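Local structure of uncharacterized protein (3LOT) at residues D[19-24]-D[135-140]; D[113-118]-D[174-179]; D[235-240]-D[256-261]. The protein probably cleaves 3-keto-5-aminohexanoate and related beta-keto acids in a zinc-dependent reaction. All coordinates share one frame; numbering follows the deposited sequence.

From the N terminus, the chain first lays down strand 7-13 and the loop that holds 19-24. Contact 1 closes when 135-140, at the start of helix 137-144, comes back to that loop. By then the first half of contact 2, 113-118, has already passed. Its partner 174-179 comes later, so contacts 1 and 2 cross along the chain. Contact 2 joins strand 111-115 to strand 170-175. Contact 3 follows in series and closes the short excursion through helix 243-252, pairing strand 232-238 with strand 256-259. Contacts 2 and 3 belong to the same sheet. Contacts 1 and 3 meet directly, where His19 ND1 is hydrogen-bonded to Leu261 O.

Contact 1: residues D[19-24]-D[135-140]; sequences HTPSMS and YDWEPE
Torsions bring Thr20 and Glu138 together. Thr20 OG1 lies between its backbone N and carbonyl carbon (chi1 69°), which turns it toward the carboxylate. Glu138 runs extended beyond CG (chi2 -179°). The glutamate is therefore long enough to carry its carboxylate over to the 19-24 loop. Thr20 OG1 donates to the anti lone pair of Glu138 OE1, 2.7 Å away. Ser22 N reaches Glu138 OE1 as well, at 2.9 Å. It arrives on the syn side, 25° out of the carboxylate plane. Ser22 OG lies only 2.5 Å from the second oxygen, Glu138 OE2, a distance short enough to be doubtful; it also bonds Lys134 N. Within its own segment, Tyr135 N donates to the anti lone pair of Glu138 OE2 at 3.0 Å. Leaving the doubtful distance aside, OE1 takes Thr20 OG1 and Ser22 N, and OE2 takes Tyr135 N. Donors from both segments thus hold the carboxylate. They would probably favour its charged form.

Apolar packing lies beside this polar grip. Pro21 and Trp137 reach toward each other tip to tip, with Pro21 CD 3.5 Å from Trp137 CZ2. Thr20 CG2 sits 3.9 Å from Trp137 CH2. Glu138 CG covers one face of the same indole, over its centre. Trp137 NE1 is held by Asp58 O. Pro21 CB lies at the edge of the Tyr135 ring.

Tyr141 and Leu142, farther along helix 137-144, also touch Thr20. The Thr20 side chain is about 14 Å from the zinc ion, so this contact lies away from the metal site. It joins two beta-alpha loop regions, one after strand 7-13 and one after strand 111-115, in the layer beyond the C-terminal strand ends of a TIM barrel.

Contact 2: residues D[113-118]-D[174-179]; sequences TFNMGS and ECYDIG
Thr113 and Glu174 come first. Glu174 OE2 lies very close to Thr113 CG2, but Glu174 has two modelled conformers, so this approach is doubtful. Glu174 OE1 is bonded to Gln200 NE2. Thr113 OG1 is hydrogen-bonded to an unidentified molecule, probably from the crystallisation liquor. Phe114 O accepts a hydrogen bond from Glu174 N at 2.9 Å, with the donor above the carbonyl plane.

Asn115 pairs with Glu174 in parallel register. With CG anti to the carbonyl carbon (chi1 -61°), the amide leans to Glu174 and Tyr176; Asn115 OD1 is 3.3 Å from Glu174 CB. Asn115 OD1 also takes a weak hydrogen bond from Tyr176 OH at 3.3 Å, in the plane of the ring at its edge. Asn115 ND2 is hydrogen-bonded to the unidentified molecule. An alanine here would probably leave the Tyr176 hydroxyl without this weak partner and deprive that molecule of one donor.

Met116 N then bonds Glu174 O at 3.0 Å. Met116 CG lies 4.2 Å from Cys175 SG, and the chain bends away beyond it.

The Thr113 side chain is about 5 Å from the zinc ion. These are adjacent parallel strands at the C-terminal mouth of a TIM barrel, where the zinc site lies; the unidentified molecule may mark a pocket.

Contact 3: residues D[235-240]-D[256-261]; sequences SLVGAG and DVRVGL
Arg258 reaches across to Val237 in a beta-alpha-beta unit of the TIM barrel: strand 232-238, helix 243-252, strand 256-259. The two strand segments run parallel, 35° apart. Arg258 N donates to Leu236 O at 3.0 Å, fixing the backbone beneath the side chain.

Its CG is anti to the backbone N (chi1 174°), and the chain runs along one methyl of Val237. Arg258 CB is 3.9 Å from Val237 CG2. CG passes the same methyl. CD comes to 3.7 Å from Val237 CG2. A bend at chi3 (127°) brings NE to 3.3 Å from Val237 CG2. NE opens the flat guanidinium, CZ follows, and Val237 CG2 lies over one face. NE and NH2 both have polar partners just beyond the segment; NH2 forms a salt bridge with Asp263. The Arg258 side chain is about 4 Å from the zinc ion and close to the metal ligands His50 and Glu262.

At the other end, the bond from Leu236 N to Asp256 O is weak. Asp256 forms salt bridges with Arg198 and Arg3, and Ser235 OG bonds Gln200 OE1. Farther along, a water takes over from direct pairing. It lies 2.9 Å from Gly238 N and 2.8 Å from Arg258 O.

Contact 1: residues D[19-24]-D[135-140]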
ATOM      1  N   HIS D  19       6.905  -6.215 -31.061  1.00 13.59           N
ATOM      2  CA  HIS D  19       7.831  -5.464 -31.900  1.00 14.15           C
ATOM      3  C   HIS D  19       7.833  -5.994 -33.339  1.00 13.10           C
ATOM      4  O   HIS D  19       7.582  -7.154 -33.595  1.00 12.18           O
ATOM      5  CB  HIS D  19       9.249  -5.440 -31.287  1.00 13.96           C
ATOM      6  CG  HIS D  19       9.309  -4.837 -29.920  1.00 15.76           C
ATOM      7  ND1 HIS D  19       9.898  -5.478 -28.839  1.00 17.24           N
ATOM      8  CD2 HIS D  19       8.807  -3.675 -29.445  1.00 14.64           C
ATOM      9  CE1 HIS D  19       9.772  -4.718 -27.767  1.00 17.91           C
ATOM     10  NE2 HIS D  19       9.113  -3.620 -28.106  1.00 15.83           N
ATOM     11  N   THR D  20       8.053  -5.109 -34.287  1.00 13.54           N
ATOM     12  CA  THR D  20       8.063  -5.521 -35.685  1.00 13.68           C
ATOM     13  C   THR D  20       9.462  -5.263 -36.275  1.00 13.51           C
ATOM     14  O   THR D  20      10.185  -4.437 -35.735  1.00 14.30           O
ATOM     15  CB  THR D  20       6.972  -4.845 -36.485  1.00 13.01           C
ATOM     16  OG1 THR D  20       7.239  -3.435 -36.636  1.00 13.20           O
ATOM     17  CG2 THR D  20       5.573  -5.065 -35.832  1.00 13.07           C
ATOM     18  N   PRO D  21       9.841  -5.946 -37.367  1.00 13.91           N
ATOM     19  CA  PRO D  21      11.203  -5.858 -37.930  1.00 14.35           C
ATOM     20  C   PRO D  21      11.739  -4.483 -38.175  1.00 14.79           C
ATOM     21  O   PRO D  21      12.918  -4.203 -37.901  1.00 14.84           O
ATOM     22  CB  PRO D  21      11.052  -6.553 -39.271  1.00 14.94           C
ATOM     23  CG  PRO D  21      10.035  -7.596 -38.976  1.00 15.39           C
ATOM     24  CD  PRO D  21       9.036  -6.916 -38.129  1.00 14.80           C
ATOM     25  N   SER D  22      10.879  -3.633 -38.707  1.00 14.48           N
ATOM     26  CA  SER D  22      11.293  -2.292 -39.068  1.00 14.67           C
ATOM     27  C   SER D  22      11.630  -1.458 -37.836  1.00 14.51           C
ATOM     28  O   SER D  22      12.257  -0.407 -37.973  1.00 14.56           O
ATOM     29  CB  SER D  22      10.212  -1.605 -39.918  1.00 15.13           C
ATOM     30  OG  SER D  22       9.977  -2.341 -41.133  1.00 17.03           O
HETATM   31  N   MSE D  23      11.252  -1.887 -36.637  1.00 14.59           N
HETATM   32  CA  MSE D  23      11.557  -1.083 -35.450  1.00 14.74           C
HETATM   33  C   MSE D  23      13.007  -1.232 -35.033  1.00 15.38           C
HETATM   34  O   MSE D  23      13.569  -0.314 -34.434  1.00 16.89           O
HETATM   35  CB  MSE D  23      10.645  -1.394 -34.266  1.00 14.23           C
HETATM   36  CG  MSE D  23       9.148  -1.181 -34.545  1.00 14.01           C
HETATM   37 SE   MSE D  23       8.056  -1.775 -33.079  0.75  8.75          SE
HETATM   38  CE  MSE D  23       6.341  -1.586 -33.963  1.00  9.21           C
ATOM     39  N   SER D  24      13.621  -2.371 -35.328  1.00 14.94           N
ATOM     40  CA  SER D  24      15.018  -2.562 -34.997  1.00 14.26           C
ATOM     41  C   SER D  24      15.639  -3.652 -35.834  1.00 14.05           C
ATOM     42  O   SER D  24      15.105  -4.758 -35.956  1.00 11.72           O
ATOM     43  CB  SER D  24      15.210  -2.903 -33.533  1.00 15.13           C
ATOM     44  OG  SER D  24      16.574  -3.244 -33.258  1.00 16.06           O
ATOM     45  N   TYR D 135       7.659  -3.738 -44.406  1.00 15.96           N
ATOM     46  CA  TYR D 135       6.567  -4.566 -44.894  1.00 15.98           C
ATOM     47  C   TYR D 135       5.195  -3.954 -44.621  1.00 15.84           C
ATOM     48  O   TYR D 135       4.961  -3.365 -43.548  1.00 15.76           O
ATOM     49  CB  TYR D 135       6.606  -5.966 -44.273  1.00 15.56           C
ATOM     50  CG  TYR D 135       7.904  -6.691 -44.425  1.00 16.21           C
ATOM     51  CD1 TYR D 135       8.246  -7.312 -45.619  1.00 18.16           C
ATOM     52  CD2 TYR D 135       8.810  -6.757 -43.369  1.00 18.48           C
ATOM     53  CE1 TYR D 135       9.474  -7.983 -45.745  1.00 19.91           C
ATOM     54  CE2 TYR D 135      10.014  -7.426 -43.489  1.00 19.06           C
ATOM     55  CZ  TYR D 135      10.335  -8.030 -44.678  1.00 20.97           C
ATOM     56  OH  TYR D 135      11.528  -8.686 -44.784  1.00 27.87           O
ATOM     57  N   ASP D 136       4.272  -4.162 -45.562  1.00 16.00           N
ATOM     58  CA  ASP D 136       2.892  -3.657 -45.402  1.00 16.16           C
ATOM     59  C   ASP D 136       2.164  -4.276 -44.211  1.00 14.52           C
ATOM     60  O   ASP D 136       1.277  -3.648 -43.637  1.00 15.06           O
ATOM     61  CB  ASP D 136       2.049  -3.931 -46.630  1.00 16.35           C
ATOM     62  CG  ASP D 136       2.448  -3.081 -47.834  1.00 18.88           C
ATOM     63  OD1 ASP D 136       3.249  -2.135 -47.717  1.00 19.13           O
ATOM     64  OD2 ASP D 136       1.946  -3.391 -48.923  1.00 22.65           O
ATOM     65  N   TRP D 137       2.503  -5.509 -43.867  1.00 13.05           N
ATOM     66  CA  TRP D 137       1.849  -6.155 -42.738  1.00 13.29           C
ATOM     67  C   TRP D 137       2.060  -5.418 -41.395  1.00 13.27           C
ATOM     68  O   TRP D 137       1.215  -5.515 -40.487  1.00 12.40           O
ATOM     69  CB  TRP D 137       2.247  -7.636 -42.638  1.00 13.11           C
ATOM     70  CG  TRP D 137       3.613  -7.891 -42.079  1.00 11.28           C
ATOM     71  CD1 TRP D 137       4.737  -8.272 -42.784  1.00 13.35           C
ATOM     72  CD2 TRP D 137       3.996  -7.879 -40.705  1.00 11.46           C
ATOM     73  NE1 TRP D 137       5.811  -8.425 -41.931  1.00 10.09           N
ATOM     74  CE2 TRP D 137       5.381  -8.221 -40.646  1.00 11.81           C
ATOM     75  CE3 TRP D 137       3.316  -7.627 -39.518  1.00  9.91           C
ATOM     76  CZ2 TRP D 137       6.080  -8.296 -39.453  1.00 11.50           C
ATOM     77  CZ3 TRP D 137       4.034  -7.680 -38.321  1.00 10.93           C
ATOM     78  CH2 TRP D 137       5.393  -8.022 -38.303  1.00 10.02           C
ATOM     79  N   GLU D 138       3.176  -4.713 -41.268  1.00 13.44           N
ATOM     80  CA  GLU D 138       3.570  -4.105 -39.988  1.00 13.77           C
ATOM     81  C   GLU D 138       2.573  -3.029 -39.519  1.00 13.49           C
ATOM     82  O   GLU D 138       2.002  -3.170 -38.459  1.00 13.21           O
ATOM     83  CB  GLU D 138       5.001  -3.543 -40.064  1.00 13.88           C
ATOM     84  CG  GLU D 138       6.095  -4.617 -40.234  1.00 15.29           C
ATOM     85  CD  GLU D 138       7.496  -4.008 -40.279  1.00 15.07           C
ATOM     86  OE1 GLU D 138       8.060  -3.652 -39.224  1.00 13.24           O
ATOM     87  OE2 GLU D 138       8.014  -3.859 -41.388  1.00 16.42           O
ATOM     88  N   PRO D 139       2.321  -1.974 -40.322  1.00 14.10           N
ATOM     89  CA  PRO D 139       1.406  -0.968 -39.790  1.00 14.55           C
ATOM     90  C   PRO D 139      -0.037  -1.495 -39.716  1.00 15.51           C
ATOM     91  O   PRO D 139      -0.819  -1.099 -38.846  1.00 16.02           O
ATOM     92  CB  PRO D 139       1.527   0.182 -40.783  1.00 14.87           C
ATOM     93  CG  PRO D 139       1.994  -0.441 -42.052  1.00 14.86           C
ATOM     94  CD  PRO D 139       2.902  -1.550 -41.607  1.00 13.95           C
ATOM     95  N   GLU D 140      -0.397  -2.384 -40.609  1.00 15.88           N
ATOM     96  CA  GLU D 140      -1.689  -3.045 -40.520  1.00 17.01           C
ATOM     97  C   GLU D 140      -1.878  -3.805 -39.183  1.00 16.09           C
ATOM     98  O   GLU D 140      -2.912  -3.658 -38.497  1.00 15.66           O
ATOM     99  CB  GLU D 140      -1.847  -3.991 -41.681  1.00 17.90           C
ATOM    100  CG  GLU D 140      -3.137  -4.781 -41.581  1.00 24.84           C
ATOM    101  CD  GLU D 140      -3.642  -5.281 -42.929  1.00 33.04           C
ATOM    102  OE1 GLU D 140      -2.836  -5.291 -43.893  1.00 38.17           O
ATOM    103  OE2 GLU D 140      -4.850  -5.657 -43.012  1.00 39.33           O
TER

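Contact 2: residues D[113-118]-D[174-179]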
ATOM      1  N   THR D 113       3.698 -20.528 -21.699  1.00 15.28           N
ATOM      2  CA  THR D 113       3.000 -19.422 -21.071  1.00 17.72           C
ATOM      3  C   THR D 113       1.495 -19.702 -21.111  1.00 19.24           C
ATOM      4  O   THR D 113       1.021 -20.425 -21.978  1.00 20.64           O
ATOM      5  CB  THR D 113       3.396 -18.034 -21.642  1.00 17.34           C
ATOM      6  OG1 THR D 113       3.066 -17.911 -23.018  1.00 17.83           O
ATOM      7  CG2 THR D 113       4.868 -17.838 -21.488  1.00 19.98           C
ATOM      8  N   PHE D 114       0.787 -19.109 -20.149  1.00 19.98           N
ATOM      9  CA  PHE D 114      -0.598 -19.402 -19.807  1.00 20.94           C
ATOM     10  C   PHE D 114      -1.164 -18.063 -19.325  1.00 21.57           C
ATOM     11  O   PHE D 114      -1.078 -17.768 -18.147  1.00 21.86           O
ATOM     12  CB  PHE D 114      -0.599 -20.427 -18.651  1.00 20.90           C
ATOM     13  CG  PHE D 114      -1.898 -21.146 -18.434  1.00 18.95           C
ATOM     14  CD1 PHE D 114      -3.006 -20.472 -17.998  1.00 18.16           C
ATOM     15  CD2 PHE D 114      -1.967 -22.508 -18.620  1.00 18.22           C
ATOM     16  CE1 PHE D 114      -4.185 -21.148 -17.742  1.00 22.97           C
ATOM     17  CE2 PHE D 114      -3.126 -23.223 -18.364  1.00 20.31           C
ATOM     18  CZ  PHE D 114      -4.265 -22.555 -17.913  1.00 19.42           C
ATOM     19  N   ASN D 115      -1.693 -17.276 -20.266  1.00 20.62           N
ATOM     20  CA  ASN D 115      -2.292 -15.947 -20.024  1.00 20.77           C
ATOM     21  C   ASN D 115      -3.659 -15.948 -19.293  1.00 19.24           C
ATOM     22  O   ASN D 115      -4.596 -16.677 -19.671  1.00 20.56           O
ATOM     23  CB  ASN D 115      -2.400 -15.276 -21.344  1.00 19.96           C
ATOM     24  CG  ASN D 115      -1.040 -15.094 -21.968  1.00 24.06           C
ATOM     25  OD1 ASN D 115      -0.314 -14.148 -21.606  1.00 28.85           O
ATOM     26  ND2 ASN D 115      -0.659 -16.009 -22.899  1.00 24.69           N
HETATM   27  N   MSE D 116      -3.751 -15.159 -18.233  1.00 16.59           N
HETATM   28  CA  MSE D 116      -4.817 -15.371 -17.223  1.00 14.53           C
HETATM   29  C   MSE D 116      -6.038 -14.462 -17.291  1.00 13.81           C
HETATM   30  O   MSE D 116      -6.801 -14.397 -16.325  1.00 13.97           O
HETATM   31  CB  MSE D 116      -4.191 -15.268 -15.838  1.00 14.09           C
HETATM   32  CG  MSE D 116      -3.316 -16.384 -15.511  1.00 12.17           C
HETATM   33 SE   MSE D 116      -4.317 -18.039 -15.366  0.75 11.15          SE
HETATM   34  CE  MSE D 116      -5.778 -17.499 -14.284  1.00 15.33           C
ATOM     35  N   GLY D 117      -6.275 -13.806 -18.416  1.00 12.60           N
ATOM     36  CA  GLY D 117      -7.568 -13.132 -18.612  1.00 13.63           C
ATOM     37  C   GLY D 117      -7.732 -12.510 -19.973  1.00 13.65           C
ATOM     38  O   GLY D 117      -6.747 -12.338 -20.683  1.00 14.36           O
ATOM     39  N   SER D 118      -8.973 -12.178 -20.340  1.00 12.82           N
ATOM     40  CA  SER D 118      -9.252 -11.476 -21.574  1.00 12.22           C
ATOM     41  C   SER D 118      -8.946  -9.996 -21.339  1.00 12.51           C
ATOM     42  O   SER D 118      -9.185  -9.468 -20.253  1.00 12.75           O
ATOM     43  CB  SER D 118     -10.698 -11.653 -22.001  1.00 12.75           C
ATOM     44  OG  SER D 118     -10.951 -12.984 -22.266  1.00 13.10           O
ATOM     45  N   GLU D 174       0.654 -15.872 -16.817  0.60 13.80           N
ATOM     46  CA  GLU D 174       0.990 -14.499 -17.138  0.60 13.37           C
ATOM     47  C   GLU D 174      -0.146 -13.655 -16.599  0.60 12.68           C
ATOM     48  O   GLU D 174      -1.323 -13.945 -16.891  0.60 11.56           O
ATOM     49  CB  GLU D 174       1.115 -14.313 -18.646  0.60 14.13           C
ATOM     50  CG  GLU D 174       1.869 -15.436 -19.377  0.60 15.87           C
ATOM     51  CD  GLU D 174       3.307 -15.619 -18.925  0.60 18.08           C
ATOM     52  OE1 GLU D 174       3.901 -14.677 -18.351  0.60 20.30           O
ATOM     53  OE2 GLU D 174       3.844 -16.733 -19.141  0.60 21.63           O
ATOM     54  N   CYS D 175       0.202 -12.690 -15.761  1.00 11.36           N
ATOM     55  CA  CYS D 175      -0.751 -11.759 -15.208  1.00 13.02           C
ATOM     56  C   CYS D 175      -0.402 -10.308 -15.525  1.00 12.26           C
ATOM     57  O   CYS D 175       0.672  -9.844 -15.183  1.00 12.84           O
ATOM     58  CB  CYS D 175      -0.833 -11.892 -13.697  1.00 12.81           C
ATOM     59  SG  CYS D 175      -1.373 -13.570 -13.156  1.00 16.03           S
ATOM     60  N   TYR D 176      -1.353  -9.617 -16.147  1.00 12.42           N
ATOM     61  CA  TYR D 176      -1.176  -8.237 -16.620  1.00 13.24           C
ATOM     62  C   TYR D 176      -1.972  -7.214 -15.805  1.00 13.92           C
ATOM     63  O   TYR D 176      -2.014  -6.019 -16.170  1.00 13.82           O
ATOM     64  CB  TYR D 176      -1.618  -8.085 -18.079  1.00 13.65           C
ATOM     65  CG  TYR D 176      -0.871  -8.902 -19.102  1.00 15.36           C
ATOM     66  CD1 TYR D 176      -1.129 -10.257 -19.245  1.00 15.44           C
ATOM     67  CD2 TYR D 176       0.027  -8.302 -19.971  1.00 16.50           C
ATOM     68  CE1 TYR D 176      -0.476 -11.027 -20.221  1.00 19.15           C
ATOM     69  CE2 TYR D 176       0.698  -9.041 -20.932  1.00 20.75           C
ATOM     70  CZ  TYR D 176       0.435 -10.407 -21.061  1.00 19.97           C
ATOM     71  OH  TYR D 176       1.113 -11.144 -21.999  1.00 22.78           O
ATOM     72  N   ASP D 177      -2.649  -7.677 -14.743  1.00 13.44           N
ATOM     73  CA  ASP D 177      -3.481  -6.800 -13.917  1.00 13.36           C
ATOM     74  C   ASP D 177      -3.856  -7.546 -12.617  1.00 12.77           C
ATOM     75  O   ASP D 177      -3.712  -8.771 -12.510  1.00 11.67           O
ATOM     76  CB  ASP D 177      -4.769  -6.442 -14.674  1.00 13.51           C
ATOM     77  CG  ASP D 177      -5.251  -5.036 -14.422  1.00 13.84           C
ATOM     78  OD1 ASP D 177      -4.956  -4.401 -13.368  1.00 15.79           O
ATOM     79  OD2 ASP D 177      -5.982  -4.553 -15.322  1.00 19.77           O
ATOM     80  N   ILE D 178      -4.353  -6.788 -11.656  1.00 13.62           N
ATOM     81  CA  ILE D 178      -4.777  -7.318 -10.359  1.00 12.95           C
ATOM     82  C   ILE D 178      -5.899  -8.333 -10.548  1.00 13.14           C
ATOM     83  O   ILE D 178      -5.909  -9.384  -9.899  1.00 12.73           O
ATOM     84  CB  ILE D 178      -5.175  -6.200  -9.406  1.00 12.70           C
ATOM     85  CG1 ILE D 178      -3.991  -5.217  -9.230  1.00 13.78           C
ATOM     86  CG2 ILE D 178      -5.671  -6.781  -8.040  1.00 12.76           C
ATOM     87  CD1 ILE D 178      -2.715  -5.889  -8.755  1.00 12.08           C
ATOM     88  N   GLY D 179      -6.869  -8.027 -11.404  1.00 13.41           N
ATOM     89  CA  GLY D 179      -7.985  -8.949 -11.647  1.00 13.96           C
ATOM     90  C   GLY D 179      -7.544 -10.319 -12.120  1.00 13.63           C
ATOM     91  O   GLY D 179      -8.215 -11.323 -11.907  1.00 13.59           O
TER

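Contact 3: residues D[235-240]-D[256-261]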
ATOM      1  N   SER D 235       8.062 -14.137 -11.428  1.00 13.10           N
ATOM      2  CA  SER D 235       8.976 -13.369 -12.246  1.00 13.97           C
ATOM      3  C   SER D 235       8.247 -12.113 -12.652  1.00 14.00           C
ATOM      4  O   SER D 235       7.020 -11.986 -12.507  1.00 14.20           O
ATOM      5  CB  SER D 235       9.356 -14.197 -13.493  1.00 14.62           C
ATOM      6  OG  SER D 235      10.310 -13.538 -14.330  1.00 16.82           O
ATOM      7  N   LEU D 236       8.979 -11.182 -13.209  1.00 13.77           N
ATOM      8  CA  LEU D 236       8.421  -9.911 -13.662  1.00 13.86           C
ATOM      9  C   LEU D 236       9.039  -9.449 -14.981  1.00 13.76           C
ATOM     10  O   LEU D 236      10.221  -9.753 -15.255  1.00 13.74           O
ATOM     11  CB  LEU D 236       8.643  -8.861 -12.599  1.00 14.43           C
ATOM     12  CG  LEU D 236       8.269  -7.396 -12.888  1.00 12.71           C
ATOM     13  CD1 LEU D 236       7.827  -6.687 -11.600  1.00 14.35           C
ATOM     14  CD2 LEU D 236       9.411  -6.676 -13.598  1.00 13.19           C
ATOM     15  N   VAL D 237       8.204  -8.774 -15.778  1.00 13.38           N
ATOM     16  CA  VAL D 237       8.536  -8.071 -17.018  1.00 12.73           C
ATOM     17  C   VAL D 237       8.188  -6.592 -16.862  1.00 13.44           C
ATOM     18  O   VAL D 237       7.034  -6.238 -16.566  1.00 13.68           O
ATOM     19  CB  VAL D 237       7.685  -8.557 -18.197  1.00 13.49           C
ATOM     20  CG1 VAL D 237       8.003  -7.725 -19.474  1.00 12.92           C
ATOM     21  CG2 VAL D 237       7.904 -10.061 -18.438  1.00 13.10           C
ATOM     22  N   GLY D 238       9.176  -5.728 -17.043  1.00 12.56           N
ATOM     23  CA  GLY D 238       8.940  -4.314 -17.297  1.00 13.81           C
ATOM     24  C   GLY D 238       9.057  -4.001 -18.791  1.00 14.12           C
ATOM     25  O   GLY D 238      10.064  -4.303 -19.389  1.00 15.74           O
ATOM     26  N   ALA D 239       8.016  -3.433 -19.396  1.00 13.79           N
ATOM     27  CA  ALA D 239       8.029  -3.106 -20.828  1.00 13.65           C
ATOM     28  C   ALA D 239       8.962  -1.937 -21.089  1.00 13.85           C
ATOM     29  O   ALA D 239       9.063  -1.007 -20.289  1.00 15.59           O
ATOM     30  CB  ALA D 239       6.596  -2.763 -21.323  1.00 13.00           C
ATOM     31  N   GLY D 240       9.699  -2.031 -22.193  1.00 14.44           N
ATOM     32  CA  GLY D 240      10.483  -0.927 -22.688  1.00 14.41           C
ATOM     33  C   GLY D 240      11.537  -0.508 -21.715  1.00 14.20           C
ATOM     34  O   GLY D 240      12.223  -1.323 -21.176  1.00 14.11           O
ATOM     35  N   ASP D 256      12.104 -13.314  -9.468  1.00 11.64           N
ATOM     36  CA  ASP D 256      12.886 -13.577 -10.654  1.00 12.28           C
ATOM     37  C   ASP D 256      12.594 -12.510 -11.697  1.00 11.42           C
ATOM     38  O   ASP D 256      11.655 -11.714 -11.562  1.00 12.82           O
ATOM     39  CB  ASP D 256      12.585 -14.988 -11.179  1.00 12.19           C
ATOM     40  CG  ASP D 256      12.989 -16.073 -10.191  1.00 14.25           C
ATOM     41  OD1 ASP D 256      14.071 -15.952  -9.595  1.00 16.99           O
ATOM     42  OD2 ASP D 256      12.214 -17.035  -9.994  1.00 16.58           O
ATOM     43  N   VAL D 257      13.424 -12.471 -12.726  1.00 11.01           N
ATOM     44  CA  VAL D 257      13.385 -11.425 -13.703  1.00 10.98           C
ATOM     45  C   VAL D 257      13.454 -11.961 -15.147  1.00 10.68           C
ATOM     46  O   VAL D 257      14.116 -12.974 -15.441  1.00 10.54           O
ATOM     47  CB  VAL D 257      14.500 -10.432 -13.436  1.00 11.06           C
ATOM     48  CG1 VAL D 257      15.905 -11.146 -13.452  1.00 11.04           C
ATOM     49  CG2 VAL D 257      14.442  -9.287 -14.452  1.00 12.12           C
ATOM     50  N   ARG D 258      12.734 -11.272 -16.031  1.00 11.01           N
ATOM     51  CA  ARG D 258      12.742 -11.526 -17.464  1.00 10.44           C
ATOM     52  C   ARG D 258      13.192 -10.265 -18.167  1.00 11.47           C
ATOM     53  O   ARG D 258      12.771  -9.132 -17.780  1.00 12.74           O
ATOM     54  CB  ARG D 258      11.352 -11.915 -17.970  1.00 11.54           C
ATOM     55  CG  ARG D 258      11.231 -12.052 -19.474  1.00 11.92           C
ATOM     56  CD  ARG D 258       9.937 -12.736 -19.896  1.00 15.35           C
ATOM     57  NE  ARG D 258       9.194 -11.949 -20.869  1.00 13.12           N
ATOM     58  CZ  ARG D 258       8.079 -12.345 -21.455  1.00 16.01           C
ATOM     59  NH1 ARG D 258       7.562 -13.567 -21.233  1.00 18.88           N
ATOM     60  NH2 ARG D 258       7.479 -11.532 -22.300  1.00 15.28           N
ATOM     61  N   VAL D 259      14.073 -10.462 -19.149  1.00 10.43           N
ATOM     62  CA  VAL D 259      14.582  -9.399 -20.000  1.00 11.09           C
ATOM     63  C   VAL D 259      14.412  -9.914 -21.445  1.00 11.46           C
ATOM     64  O   VAL D 259      13.785 -10.952 -21.677  1.00 11.40           O
ATOM     65  CB  VAL D 259      16.048  -9.047 -19.676  1.00 11.95           C
ATOM     66  CG1 VAL D 259      16.171  -8.524 -18.252  1.00 10.47           C
ATOM     67  CG2 VAL D 259      17.021 -10.269 -19.908  1.00  9.28           C
ATOM     68  N   GLY D 260      14.896  -9.175 -22.420  1.00 10.33           N
ATOM     69  CA  GLY D 260      14.857  -9.699 -23.782  1.00 10.76           C
ATOM     70  C   GLY D 260      14.201  -8.737 -24.741  1.00 11.27           C
ATOM     71  O   GLY D 260      13.427  -7.858 -24.316  1.00 11.60           O
ATOM     72  N   LEU D 261      14.548  -8.908 -26.016  1.00 12.08           N
ATOM     73  CA  LEU D 261      14.099  -8.038 -27.115  1.00 12.41           C
ATOM     74  C   LEU D 261      12.625  -8.164 -27.361  1.00 12.51           C
ATOM     75  O   LEU D 261      12.028  -7.284 -27.935  1.00 12.47           O
ATOM     76  CB  LEU D 261      14.871  -8.309 -28.416  1.00 12.61           C
ATOM     77  CG  LEU D 261      16.391  -8.097 -28.396  1.00 14.70           C
ATOM     78  CD1 LEU D 261      16.978  -8.155 -29.815  1.00 16.75           C
ATOM     79  CD2 LEU D 261      16.721  -6.816 -27.796  1.00 12.76           C
TER
HETATM   80  O   HOH W   1      12.454 -15.456 -14.839  1.00 14.91           O
HETATM   81  O   HOH W   2      11.911  -6.700 -16.668  1.00 16.07           O